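Local structure of serpin (Taeniopygia guttata, 5HGC) at residues A[16-27]-A[249-257]; A[78-89]-A[119-127]. The protein binds cortisol in a pocket of its serpin fold and, as in much of this family, may inhibit serine proteases. All blocks are in the same frame, centred on the assembly; numbering follows the deposited sequence. Where two conformers were deposited one is given.

Contact 1: A[16-27]-A[249-257]; sequences ADFAFQFFREVT and EQTLDKETI. With HCY ((11alpha,14beta)-11,17,21-trihydroxypregn-4-ene-3,20-dione), chain B.
Segment 16-27 of helix 12-29 runs beside the loop joining helices 245-251 and 254-263 of the serpin fold, and F20 and D253 bring their CA atoms to 5.5 Å. The F20 ring is the hub. F20 CE1 meets L252 CD2 at 3.6 Å, and F20 CZ meets I257 CG1 at 3.8 Å. L252 CD2 also reaches F23 CE2, linking the two rings. D253 caps the second helix: its OD1 accepts from both T256 N and T256 OG1, which come from opposite faces of the carboxylate plane. At the pocket end, K254 NZ bonds D17 OD1 on its syn side at 2.7 Å and pairs with E255 OE2. The lysine chain bends at chi2, chi3 and chi4, and its CD comes near ketone carbon C3 of cortisol. An alanine in place of K254 would remove the ammonium and is likely to leave D17 and E255 as like charges without their shared mate. A16 CB and I257 CG2 also touch the steroid, at C6 and C19. At the other end, T27 CB packs on the E249 carboxylate, which pairs with K372. R24 turns at chi3 (-70°), and its NH1 bonds L252 O weakly at 2.8 Å, with an N-H...O angle of 128°.

Contact 2: A[78-89]-A[119-127]; sequences HEGFHNLIHMLN and AKALYQLEA
Y123 reaches H78 with its hydroxyl: Y123 OH and H78 ND1 are 2.7 Å apart in a hydrogen bond that either could donate. The bond lies near both ring planes. The rings meet rim to rim, planes at 89°. The tyrosine ring runs past segment 78-89, where Y123 CE1 touches F81 CB at 3.4 Å and Y123 CD1 meets I85 CD1 at 3.7 Å. L122 fits beside it, its CD1 on H78 CB and its CD2 on H82 CB. H82 has CG anti to the backbone N (chi1 171°), which swings the ring toward the end of helix 113-123. There H82 ND1 donates to L122 O at 3.1 Å; this oxygen lies in the H82 ring plane, but the donor sits above the carbonyl plane. Q124 follows, with positive phi as the chain leaves the helix. Its extended side chain runs alongside I85, in the reverse direction, and Q124 OE1 accepts from N89 ND2 at 3.0 Å.

Two of these side chains have further polar partners. E74 bonds H78 NE2, so both ring nitrogens are held, and H78 also lines the amino sugar's site. N89 ND2 has a second acceptor in M99 O. The axes of segments 78-89 and 119-123 run at 65° and approach to 9.1 Å. Helix 39-52 packs against H78, F81 and Y123, helix 12-29 touches F81, and strand 126-130 pairs with strand 100-106.

In the fold
Contact 1 and contact 2 lie in one serpin domain, with centres 24 Å apart and nearest atoms about 8 Å apart. They do not touch. Along the chain, both segments of contact 2 fall between those of contact 1: 16-27 comes first, then 78-89 and 119-127, then 249-257. Helices 12-29 and 39-52 link the two regions. F81 of contact 2 packs on N15 of helix 12-29. Helix 39-52 receives F18, A19 and F22 of segment 16-27, which take no part in contact 1, and H78, F81 and Y123 of contact 2. Each contact borders a different ligand, cortisol at contact 1 and the amino sugar at contact 2. The cortisol pocket also takes residues from strands.

Contact 1: A[16-27]-A[249-257]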
loop_
_atom_site.group_PDB
_atom_site.type_symbol
_atom_site.label_atom_id
_atom_site.label_comp_id
_atom_site.label_asym_id
_atom_site.label_seq_id
_atom_site.Cartn_x
_atom_site.Cartn_y
_atom_site.Cartn_z
ATOM N N ALA A 16 -9.976 -3.919 -3.415
ATOM C CA ALA A 16 -9.406 -5.139 -2.798
ATOM C C ALA A 16 -8.975 -6.141 -3.822
ATOM O O ALA A 16 -7.872 -6.667 -3.733
ATOM C CB ALA A 16 -10.368 -5.756 -1.790
ATOM N N ASP A 17 -9.802 -6.365 -4.844
ATOM C CA ASP A 17 -9.392 -7.230 -5.993
ATOM C C ASP A 17 -8.096 -6.767 -6.590
ATOM O O ASP A 17 -7.178 -7.562 -6.770
ATOM C CB ASP A 17 -10.460 -7.284 -7.082
ATOM C CG ASP A 17 -11.748 -7.999 -6.636
ATOM O OD1 ASP A 17 -11.729 -8.871 -5.721
ATOM O OD2 ASP A 17 -12.803 -7.710 -7.238
ATOM N N PHE A 18 -7.997 -5.478 -6.879
ATOM C CA PHE A 18 -6.792 -4.954 -7.514
ATOM C C PHE A 18 -5.608 -5.210 -6.573
ATOM O O PHE A 18 -4.548 -5.685 -7.019
ATOM C CB PHE A 18 -6.911 -3.423 -7.907
ATOM C CG PHE A 18 -5.578 -2.797 -8.264
ATOM C CD1 PHE A 18 -4.967 -3.073 -9.500
ATOM C CD2 PHE A 18 -4.881 -2.050 -7.332
ATOM C CE1 PHE A 18 -3.692 -2.586 -9.803
ATOM C CE2 PHE A 18 -3.603 -1.543 -7.624
ATOM C CZ PHE A 18 -3.001 -1.807 -8.867
ATOM N N ALA A 19 -5.806 -4.903 -5.281
ATOM C CA ALA A 19 -4.760 -4.994 -4.283
ATOM C C ALA A 19 -4.171 -6.383 -4.300
ATOM O O ALA A 19 -2.929 -6.530 -4.322
ATOM C CB ALA A 19 -5.294 -4.683 -2.876
ATOM N N PHE A 20 -5.038 -7.399 -4.290
ATOM C CA PHE A 20 -4.517 -8.758 -4.300
ATOM C C PHE A 20 -4.040 -9.354 -5.652
ATOM O O PHE A 20 -3.058 -10.126 -5.651
ATOM C CB PHE A 20 -5.374 -9.691 -3.424
ATOM C CG PHE A 20 -5.429 -9.225 -1.994
ATOM C CD1 PHE A 20 -4.303 -9.334 -1.173
ATOM C CD2 PHE A 20 -6.558 -8.576 -1.505
ATOM C CE1 PHE A 20 -4.325 -8.834 0.129
ATOM C CE2 PHE A 20 -6.581 -8.072 -0.206
ATOM C CZ PHE A 20 -5.471 -8.200 0.617
ATOM N N GLN A 21 -4.640 -8.975 -6.797
ATOM C CA GLN A 21 -3.989 -9.395 -8.071
ATOM C C GLN A 21 -2.597 -8.837 -8.174
ATOM O O GLN A 21 -1.674 -9.522 -8.631
ATOM C CB GLN A 21 -4.722 -8.974 -9.326
ATOM C CG GLN A 21 -6.138 -9.451 -9.393
ATOM C CD GLN A 21 -6.930 -8.663 -10.398
ATOM O OE1 GLN A 21 -6.389 -8.284 -11.469
ATOM N NE2 GLN A 21 -8.226 -8.402 -10.069
ATOM N N PHE A 22 -2.448 -7.585 -7.756
ATOM C CA PHE A 22 -1.164 -6.953 -7.843
ATOM C C PHE A 22 -0.180 -7.779 -7.044
ATOM O O PHE A 22 0.917 -8.096 -7.577
ATOM C CB PHE A 22 -1.214 -5.504 -7.353
ATOM C CG PHE A 22 0.057 -4.748 -7.598
ATOM C CD1 PHE A 22 1.120 -4.834 -6.715
ATOM C CD2 PHE A 22 0.184 -3.910 -8.722
ATOM C CE1 PHE A 22 2.305 -4.130 -6.959
ATOM C CE2 PHE A 22 1.352 -3.189 -8.956
ATOM C CZ PHE A 22 2.430 -3.313 -8.090
ATOM N N PHE A 23 -0.570 -8.099 -5.787
ATOM C CA PHE A 23 0.210 -8.944 -4.874
ATOM C C PHE A 23 0.620 -10.299 -5.481
ATOM O O PHE A 23 1.816 -10.652 -5.407
ATOM C CB PHE A 23 -0.552 -9.218 -3.566
ATOM C CG PHE A 23 0.270 -9.935 -2.529
ATOM C CD1 PHE A 23 1.440 -9.362 -2.013
ATOM C CD2 PHE A 23 -0.080 -11.199 -2.096
ATOM C CE1 PHE A 23 2.217 -9.996 -1.038
ATOM C CE2 PHE A 23 0.710 -11.850 -1.126
ATOM C CZ PHE A 23 1.852 -11.243 -0.589
ATOM N N ARG A 24 -0.355 -11.030 -6.070
ATOM C CA ARG A 24 -0.091 -12.324 -6.745
ATOM C C ARG A 24 0.975 -12.186 -7.813
ATOM O O ARG A 24 1.927 -12.962 -7.805
ATOM C CB ARG A 24 -1.376 -13.075 -7.217
ATOM C CG ARG A 24 -2.320 -13.377 -6.029
ATOM C CD ARG A 24 -3.446 -14.349 -6.283
ATOM N NE ARG A 24 -4.501 -13.844 -7.168
ATOM C CZ ARG A 24 -5.463 -12.970 -6.830
ATOM N NH1 ARG A 24 -5.520 -12.437 -5.614
ATOM N NH2 ARG A 24 -6.373 -12.604 -7.729
ATOM N N GLU A 25 0.849 -11.144 -8.652
ATOM C CA GLU A 25 1.793 -10.809 -9.735
ATOM C C GLU A 25 3.186 -10.528 -9.263
ATOM O O GLU A 25 4.146 -11.086 -9.790
ATOM C CB GLU A 25 1.329 -9.598 -10.563
ATOM C CG GLU A 25 0.253 -9.863 -11.608
ATOM C CD GLU A 25 0.629 -10.919 -12.675
ATOM O OE1 GLU A 25 1.846 -11.251 -12.906
ATOM O OE2 GLU A 25 -0.344 -11.403 -13.302
ATOM N N VAL A 26 3.308 -9.665 -8.264
ATOM C CA VAL A 26 4.616 -9.214 -7.801
ATOM C C VAL A 26 5.411 -10.314 -7.074
ATOM O O VAL A 26 6.636 -10.348 -7.168
ATOM C CB VAL A 26 4.505 -7.874 -7.010
ATOM C CG1 VAL A 26 3.819 -8.050 -5.656
ATOM C CG2 VAL A 26 5.862 -7.186 -6.878
ATOM N N THR A 27 4.715 -11.213 -6.374
ATOM C CA THR A 27 5.373 -12.330 -5.660
ATOM C C THR A 27 5.909 -13.415 -6.635
ATOM O O THR A 27 6.941 -14.031 -6.364
ATOM C CB THR A 27 4.496 -12.943 -4.537
ATOM O OG1 THR A 27 3.214 -13.314 -5.069
ATOM C CG2 THR A 27 4.311 -11.947 -3.418
ATOM N N GLU A 249 0.502 -16.918 -0.779
ATOM C CA GLU A 249 0.681 -15.989 -1.928
ATOM C C GLU A 249 -0.280 -16.236 -3.089
ATOM O O GLU A 249 -0.916 -15.293 -3.546
ATOM C CB GLU A 249 2.093 -16.048 -2.509
ATOM C CG GLU A 249 3.152 -15.508 -1.594
ATOM C CD GLU A 249 4.562 -15.782 -2.100
ATOM O OE1 GLU A 249 4.761 -16.506 -3.110
ATOM O OE2 GLU A 249 5.493 -15.245 -1.473
ATOM N N GLN A 250 -0.379 -17.485 -3.556
ATOM C CA GLN A 250 -1.149 -17.807 -4.768
ATOM C C GLN A 250 -2.664 -17.797 -4.564
ATOM O O GLN A 250 -3.422 -17.778 -5.514
ATOM C CB GLN A 250 -0.728 -19.162 -5.360
ATOM C CG GLN A 250 0.619 -19.207 -6.089
ATOM C CD GLN A 250 1.295 -20.614 -6.046
ATOM O OE1 GLN A 250 0.679 -21.656 -5.696
ATOM N NE2 GLN A 250 2.578 -20.637 -6.369
ATOM N N THR A 251 -3.111 -17.818 -3.327
ATOM C CA THR A 251 -4.534 -17.923 -3.008
ATOM C C THR A 251 -5.062 -16.584 -2.543
ATOM O O THR A 251 -6.244 -16.306 -2.698
ATOM C CB THR A 251 -4.679 -18.851 -1.784
ATOM O OG1 THR A 251 -3.851 -19.987 -1.987
ATOM C CG2 THR A 251 -6.162 -19.242 -1.421
ATOM N N LEU A 252 -4.199 -15.789 -1.904
ATOM C CA LEU A 252 -4.678 -14.702 -1.061
ATOM C C LEU A 252 -5.548 -13.746 -1.906
ATOM O O LEU A 252 -5.140 -13.257 -2.963
ATOM C CB LEU A 252 -3.504 -14.002 -0.361
ATOM C CG LEU A 252 -3.908 -12.817 0.528
ATOM C CD1 LEU A 252 -4.666 -13.230 1.789
ATOM C CD2 LEU A 252 -2.674 -11.983 0.868
ATOM N N ASP A 253 -6.770 -13.541 -1.471
ATOM C CA ASP A 253 -7.672 -12.686 -2.209
ATOM C C ASP A 253 -8.615 -12.106 -1.155
ATOM O O ASP A 253 -8.487 -12.443 0.033
ATOM C CB ASP A 253 -8.406 -13.479 -3.303
ATOM C CG ASP A 253 -9.393 -14.547 -2.732
ATOM O OD1 ASP A 253 -9.305 -14.875 -1.523
ATOM O OD2 ASP A 253 -10.259 -15.072 -3.489
ATOM N N LYS A 254 -9.571 -11.283 -1.557
ATOM C CA LYS A 254 -10.391 -10.592 -0.593
ATOM C C LYS A 254 -11.394 -11.475 0.136
ATOM O O LYS A 254 -11.921 -11.098 1.187
ATOM C CB LYS A 254 -11.103 -9.423 -1.247
ATOM C CG LYS A 254 -12.110 -9.799 -2.301
ATOM C CD LYS A 254 -13.233 -8.767 -2.271
ATOM C CE LYS A 254 -13.799 -8.534 -3.664
ATOM N NZ LYS A 254 -13.995 -9.765 -4.498
ATOM N N GLU A 255 -11.666 -12.642 -0.435
ATOM C CA GLU A 255 -12.557 -13.608 0.162
ATOM C C GLU A 255 -11.828 -14.254 1.355
ATOM O O GLU A 255 -12.429 -14.371 2.436
ATOM C CB GLU A 255 -13.003 -14.641 -0.876
ATOM C CG GLU A 255 -14.046 -14.179 -1.905
ATOM C CD GLU A 255 -13.557 -13.203 -3.006
ATOM O OE1 GLU A 255 -12.388 -13.209 -3.516
ATOM O OE2 GLU A 255 -14.416 -12.394 -3.382
ATOM N N THR A 256 -10.554 -14.622 1.177
ATOM C CA THR A 256 -9.705 -15.044 2.285
ATOM C C THR A 256 -9.715 -14.019 3.439
ATOM O O THR A 256 -9.844 -14.400 4.625
ATOM C CB THR A 256 -8.261 -15.211 1.828
ATOM O OG1 THR A 256 -8.205 -16.094 0.714
ATOM C CG2 THR A 256 -7.412 -15.802 2.927
ATOM N N ILE A 257 -9.601 -12.720 3.094
ATOM C CA ILE A 257 -9.608 -11.657 4.106
ATOM C C ILE A 257 -10.941 -11.656 4.864
ATOM O O ILE A 257 -10.924 -11.601 6.093
ATOM C CB ILE A 257 -9.256 -10.244 3.559
ATOM C CG1 ILE A 257 -7.874 -10.210 2.846
ATOM C CG2 ILE A 257 -9.281 -9.237 4.689
ATOM C CD1 ILE A 257 -6.700 -10.665 3.709
HETATM C C1 HCY B . -14.721 -7.564 2.718
HETATM C C2 HCY B . -15.140 -7.932 1.297
HETATM C C3 HCY B . -14.652 -6.922 0.283
HETATM C C4 HCY B . -13.608 -5.932 0.642
HETATM C C5 HCY B . -12.854 -6.130 1.730
HETATM C C6 HCY B . -11.525 -5.417 1.841
HETATM C C7 HCY B . -11.384 -4.771 3.238
HETATM C C8 HCY B . -11.823 -5.633 4.427
HETATM C C9 HCY B . -13.226 -6.222 4.163
HETATM C C10 HCY B . -13.289 -7.054 2.862
HETATM C C12 HCY B . -13.757 -6.094 6.748
HETATM C C11 HCY B . -13.910 -6.867 5.420
HETATM C C13 HCY B . -12.302 -5.575 6.952
HETATM C C14 HCY B . -11.885 -4.810 5.694
HETATM C C15 HCY B . -10.723 -3.950 6.130
HETATM C C16 HCY B . -11.012 -3.576 7.578
HETATM C C17 HCY B . -12.184 -4.478 8.042
HETATM C C18 HCY B . -11.286 -6.704 7.299
HETATM C C19 HCY B . -12.321 -8.256 2.806
HETATM C C20 HCY B . -12.021 -4.974 9.467
HETATM C C21 HCY B . -13.232 -5.175 10.354
HETATM O O1 HCY B . -15.081 -6.977 -0.852
HETATM O O2 HCY B . -13.257 -8.134 5.548
HETATM O O3 HCY B . -13.393 -3.688 8.111
HETATM O O4 HCY B . -10.915 -5.221 9.921
HETATM O O5 HCY B . -12.918 -6.363 11.078
#

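Contact 2: A[78-89]-A[119-127]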
loop_
_atom_site.group_PDB
_atom_site.type_symbol
_atom_site.label_atom_id
_atom_site.label_comp_id
_atom_site.label_asym_id
_atom_site.label_seq_id
_atom_site.Cartn_x
_atom_site.Cartn_y
_atom_site.Cartn_z
ATOM N N HIS A 78 -14.200 8.377 -9.604
ATOM C CA HIS A 78 -13.473 9.592 -9.184
ATOM C C HIS A 78 -14.048 10.159 -7.884
ATOM O O HIS A 78 -13.298 10.636 -7.006
ATOM C CB HIS A 78 -13.421 10.645 -10.289
ATOM C CG HIS A 78 -12.762 10.177 -11.549
ATOM N ND1 HIS A 78 -11.452 9.750 -11.597
ATOM C CD2 HIS A 78 -13.224 10.083 -12.818
ATOM C CE1 HIS A 78 -11.144 9.370 -12.828
ATOM N NE2 HIS A 78 -12.200 9.567 -13.593
ATOM N N GLU A 79 -15.362 10.071 -7.723
ATOM C CA GLU A 79 -16.005 10.542 -6.482
ATOM C C GLU A 79 -15.523 9.703 -5.322
ATOM O O GLU A 79 -15.177 10.250 -4.249
ATOM C CB GLU A 79 -17.503 10.395 -6.568
ATOM C CG GLU A 79 -18.218 11.706 -6.742
ATOM C CD GLU A 79 -19.495 11.553 -7.553
ATOM O OE1 GLU A 79 -20.180 10.495 -7.450
ATOM O OE2 GLU A 79 -19.804 12.510 -8.302
ATOM N N GLY A 80 -15.496 8.379 -5.579
ATOM C CA GLY A 80 -15.039 7.353 -4.673
ATOM C C GLY A 80 -13.640 7.641 -4.190
ATOM O O GLY A 80 -13.399 7.698 -2.948
ATOM N N PHE A 81 -12.716 7.841 -5.152
ATOM C CA PHE A 81 -11.333 8.036 -4.791
ATOM C C PHE A 81 -11.146 9.396 -4.155
ATOM O O PHE A 81 -10.326 9.524 -3.259
ATOM C CB PHE A 81 -10.411 7.898 -5.983
ATOM C CG PHE A 81 -10.131 6.497 -6.362
ATOM C CD1 PHE A 81 -9.345 5.664 -5.514
ATOM C CD2 PHE A 81 -10.633 5.972 -7.585
ATOM C CE1 PHE A 81 -9.108 4.324 -5.876
ATOM C CE2 PHE A 81 -10.374 4.638 -7.947
ATOM C CZ PHE A 81 -9.605 3.822 -7.100
ATOM N N HIS A 82 -11.897 10.416 -4.580
ATOM C CA HIS A 82 -11.759 11.672 -3.839
ATOM C C HIS A 82 -12.173 11.495 -2.342
ATOM O O HIS A 82 -11.598 12.063 -1.369
ATOM C CB HIS A 82 -12.572 12.804 -4.473
ATOM C CG HIS A 82 -12.604 14.019 -3.612
ATOM N ND1 HIS A 82 -11.490 14.811 -3.412
ATOM C CD2 HIS A 82 -13.559 14.508 -2.792
ATOM C CE1 HIS A 82 -11.768 15.755 -2.531
ATOM N NE2 HIS A 82 -13.022 15.609 -2.155
ATOM N N ASN A 83 -13.227 10.729 -2.149
ATOM C CA ASN A 83 -13.739 10.556 -0.805
ATOM C C ASN A 83 -12.726 9.742 0.003
ATOM O O ASN A 83 -12.414 10.085 1.157
ATOM C CB ASN A 83 -15.124 9.921 -0.879
ATOM C CG ASN A 83 -15.770 9.680 0.478
ATOM O OD1 ASN A 83 -16.506 8.740 0.570
ATOM N ND2 ASN A 83 -15.527 10.518 1.502
ATOM N N LEU A 84 -12.174 8.716 -0.631
ATOM C CA LEU A 84 -11.135 7.926 -0.018
ATOM C C LEU A 84 -9.904 8.737 0.374
ATOM O O LEU A 84 -9.495 8.671 1.538
ATOM C CB LEU A 84 -10.789 6.773 -0.954
ATOM C CG LEU A 84 -9.786 5.703 -0.574
ATOM C CD1 LEU A 84 -10.159 5.048 0.775
ATOM C CD2 LEU A 84 -9.877 4.728 -1.730
ATOM N N ILE A 85 -9.315 9.524 -0.543
ATOM C CA ILE A 85 -8.103 10.288 -0.190
ATOM C C ILE A 85 -8.420 11.298 0.887
ATOM O O ILE A 85 -7.626 11.516 1.809
ATOM C CB ILE A 85 -7.468 11.075 -1.364
ATOM C CG1 ILE A 85 -7.273 10.207 -2.559
ATOM C CG2 ILE A 85 -6.071 11.644 -1.027
ATOM C CD1 ILE A 85 -7.200 11.079 -3.792
ATOM N N HIS A 86 -9.571 11.936 0.757
ATOM C CA HIS A 86 -9.963 12.920 1.743
ATOM C C HIS A 86 -9.985 12.284 3.153
ATOM O O HIS A 86 -9.444 12.833 4.111
ATOM C CB HIS A 86 -11.309 13.561 1.347
ATOM C CG HIS A 86 -11.784 14.600 2.314
ATOM N ND1 HIS A 86 -12.512 14.288 3.449
ATOM C CD2 HIS A 86 -11.608 15.941 2.337
ATOM C CE1 HIS A 86 -12.767 15.391 4.126
ATOM N NE2 HIS A 86 -12.232 16.408 3.470
ATOM N N MET A 87 -10.558 11.092 3.260
ATOM C CA MET A 87 -10.634 10.433 4.558
ATOM C C MET A 87 -9.342 9.936 5.104
ATOM O O MET A 87 -9.104 10.123 6.292
ATOM C CB MET A 87 -11.656 9.339 4.535
ATOM C CG MET A 87 -13.001 10.036 4.431
ATOM S SD MET A 87 -14.369 8.942 4.678
ATOM C CE MET A 87 -14.178 8.815 6.480
ATOM N N LEU A 88 -8.507 9.357 4.228
ATOM C CA LEU A 88 -7.182 8.880 4.589
ATOM C C LEU A 88 -6.199 9.986 4.940
ATOM O O LEU A 88 -5.357 9.825 5.851
ATOM C CB LEU A 88 -6.602 7.996 3.479
ATOM C CG LEU A 88 -7.431 6.755 3.176
ATOM C CD1 LEU A 88 -6.807 6.059 1.975
ATOM C CD2 LEU A 88 -7.540 5.868 4.416
ATOM N N ASN A 89 -6.299 11.103 4.220
ATOM C CA ASN A 89 -5.383 12.210 4.454
ATOM C C ASN A 89 -5.816 13.208 5.445
ATOM O O ASN A 89 -4.953 13.877 5.953
ATOM C CB ASN A 89 -4.927 12.868 3.158
ATOM C CG ASN A 89 -3.931 11.995 2.421
ATOM O OD1 ASN A 89 -3.539 10.926 2.923
ATOM N ND2 ASN A 89 -3.557 12.398 1.224
ATOM N N ALA A 119 -7.496 17.241 -11.482
ATOM C CA ALA A 119 -6.658 16.323 -10.772
ATOM C C ALA A 119 -6.250 16.920 -9.426
ATOM O O ALA A 119 -5.989 16.155 -8.493
ATOM C CB ALA A 119 -5.450 15.895 -11.618
ATOM N N LYS A 120 -6.195 18.248 -9.293
ATOM C CA LYS A 120 -5.920 18.802 -7.994
ATOM C C LYS A 120 -7.159 18.628 -7.087
ATOM O O LYS A 120 -7.049 18.205 -5.920
ATOM C CB LYS A 120 -5.528 20.267 -8.070
ATOM C CG LYS A 120 -5.384 20.910 -6.685
ATOM C CD LYS A 120 -4.424 22.068 -6.708
ATOM C CE LYS A 120 -3.047 21.650 -6.176
ATOM N NZ LYS A 120 -2.962 21.681 -4.679
ATOM N N ALA A 121 -8.327 18.950 -7.615
ATOM C CA ALA A 121 -9.545 18.943 -6.803
ATOM C C ALA A 121 -9.830 17.531 -6.365
ATOM O O ALA A 121 -10.070 17.311 -5.179
ATOM C CB ALA A 121 -10.752 19.524 -7.568
ATOM N N LEU A 122 -9.759 16.574 -7.294
ATOM C CA LEU A 122 -10.116 15.198 -6.969
ATOM C C LEU A 122 -9.044 14.420 -6.216
ATOM O O LEU A 122 -9.350 13.638 -5.323
ATOM C CB LEU A 122 -10.551 14.427 -8.205
ATOM C CG LEU A 122 -11.886 14.827 -8.822
ATOM C CD1 LEU A 122 -12.015 14.188 -10.222
ATOM C CD2 LEU A 122 -13.026 14.391 -7.912
ATOM N N TYR A 123 -7.787 14.644 -6.575
ATOM C CA TYR A 123 -6.735 13.704 -6.258
ATOM C C TYR A 123 -5.615 14.421 -5.593
ATOM O O TYR A 123 -4.566 13.837 -5.380
ATOM C CB TYR A 123 -6.229 12.987 -7.508
ATOM C CG TYR A 123 -7.202 11.956 -8.049
ATOM C CD1 TYR A 123 -7.337 10.699 -7.427
ATOM C CD2 TYR A 123 -8.002 12.223 -9.156
ATOM C CE1 TYR A 123 -8.265 9.756 -7.883
ATOM C CE2 TYR A 123 -8.906 11.288 -9.638
ATOM C CZ TYR A 123 -9.058 10.061 -8.987
ATOM O OH TYR A 123 -9.948 9.114 -9.455
ATOM N N GLN A 124 -5.797 15.703 -5.269
ATOM C CA GLN A 124 -4.680 16.500 -4.698
ATOM C C GLN A 124 -3.347 16.390 -5.507
ATOM O O GLN A 124 -2.279 16.406 -4.918
ATOM C CB GLN A 124 -4.416 16.162 -3.216
ATOM C CG GLN A 124 -5.611 15.823 -2.285
ATOM C CD GLN A 124 -5.159 15.228 -0.896
ATOM O OE1 GLN A 124 -4.096 14.555 -0.774
ATOM N NE2 GLN A 124 -5.976 15.467 0.148
ATOM N N LEU A 125 -3.403 16.243 -6.828
ATOM C CA LEU A 125 -2.197 16.173 -7.655
ATOM C C LEU A 125 -1.345 17.444 -7.603
ATOM O O LEU A 125 -1.848 18.608 -7.753
ATOM C CB LEU A 125 -2.542 15.887 -9.118
ATOM C CG LEU A 125 -1.355 16.069 -10.098
ATOM C CD1 LEU A 125 -0.339 14.957 -9.906
ATOM C CD2 LEU A 125 -1.783 16.122 -11.569
ATOM N N GLU A 126 -0.045 17.209 -7.412
ATOM C CA GLU A 126 0.962 18.248 -7.713
ATOM C C GLU A 126 1.650 17.838 -8.982
ATOM O O GLU A 126 2.138 16.700 -9.047
ATOM C CB GLU A 126 2.017 18.392 -6.612
ATOM C CG GLU A 126 1.372 18.833 -5.317
ATOM C CD GLU A 126 2.337 19.147 -4.190
ATOM O OE1 GLU A 126 3.481 18.645 -4.150
ATOM O OE2 GLU A 126 1.943 19.939 -3.318
ATOM N N ALA A 127 1.698 18.745 -9.967
ATOM C CA ALA A 127 2.356 18.476 -11.260
ATOM C C ALA A 127 3.521 19.438 -11.465
ATOM O O ALA A 127 3.419 20.622 -11.112
ATOM C CB ALA A 127 1.345 18.659 -12.373
#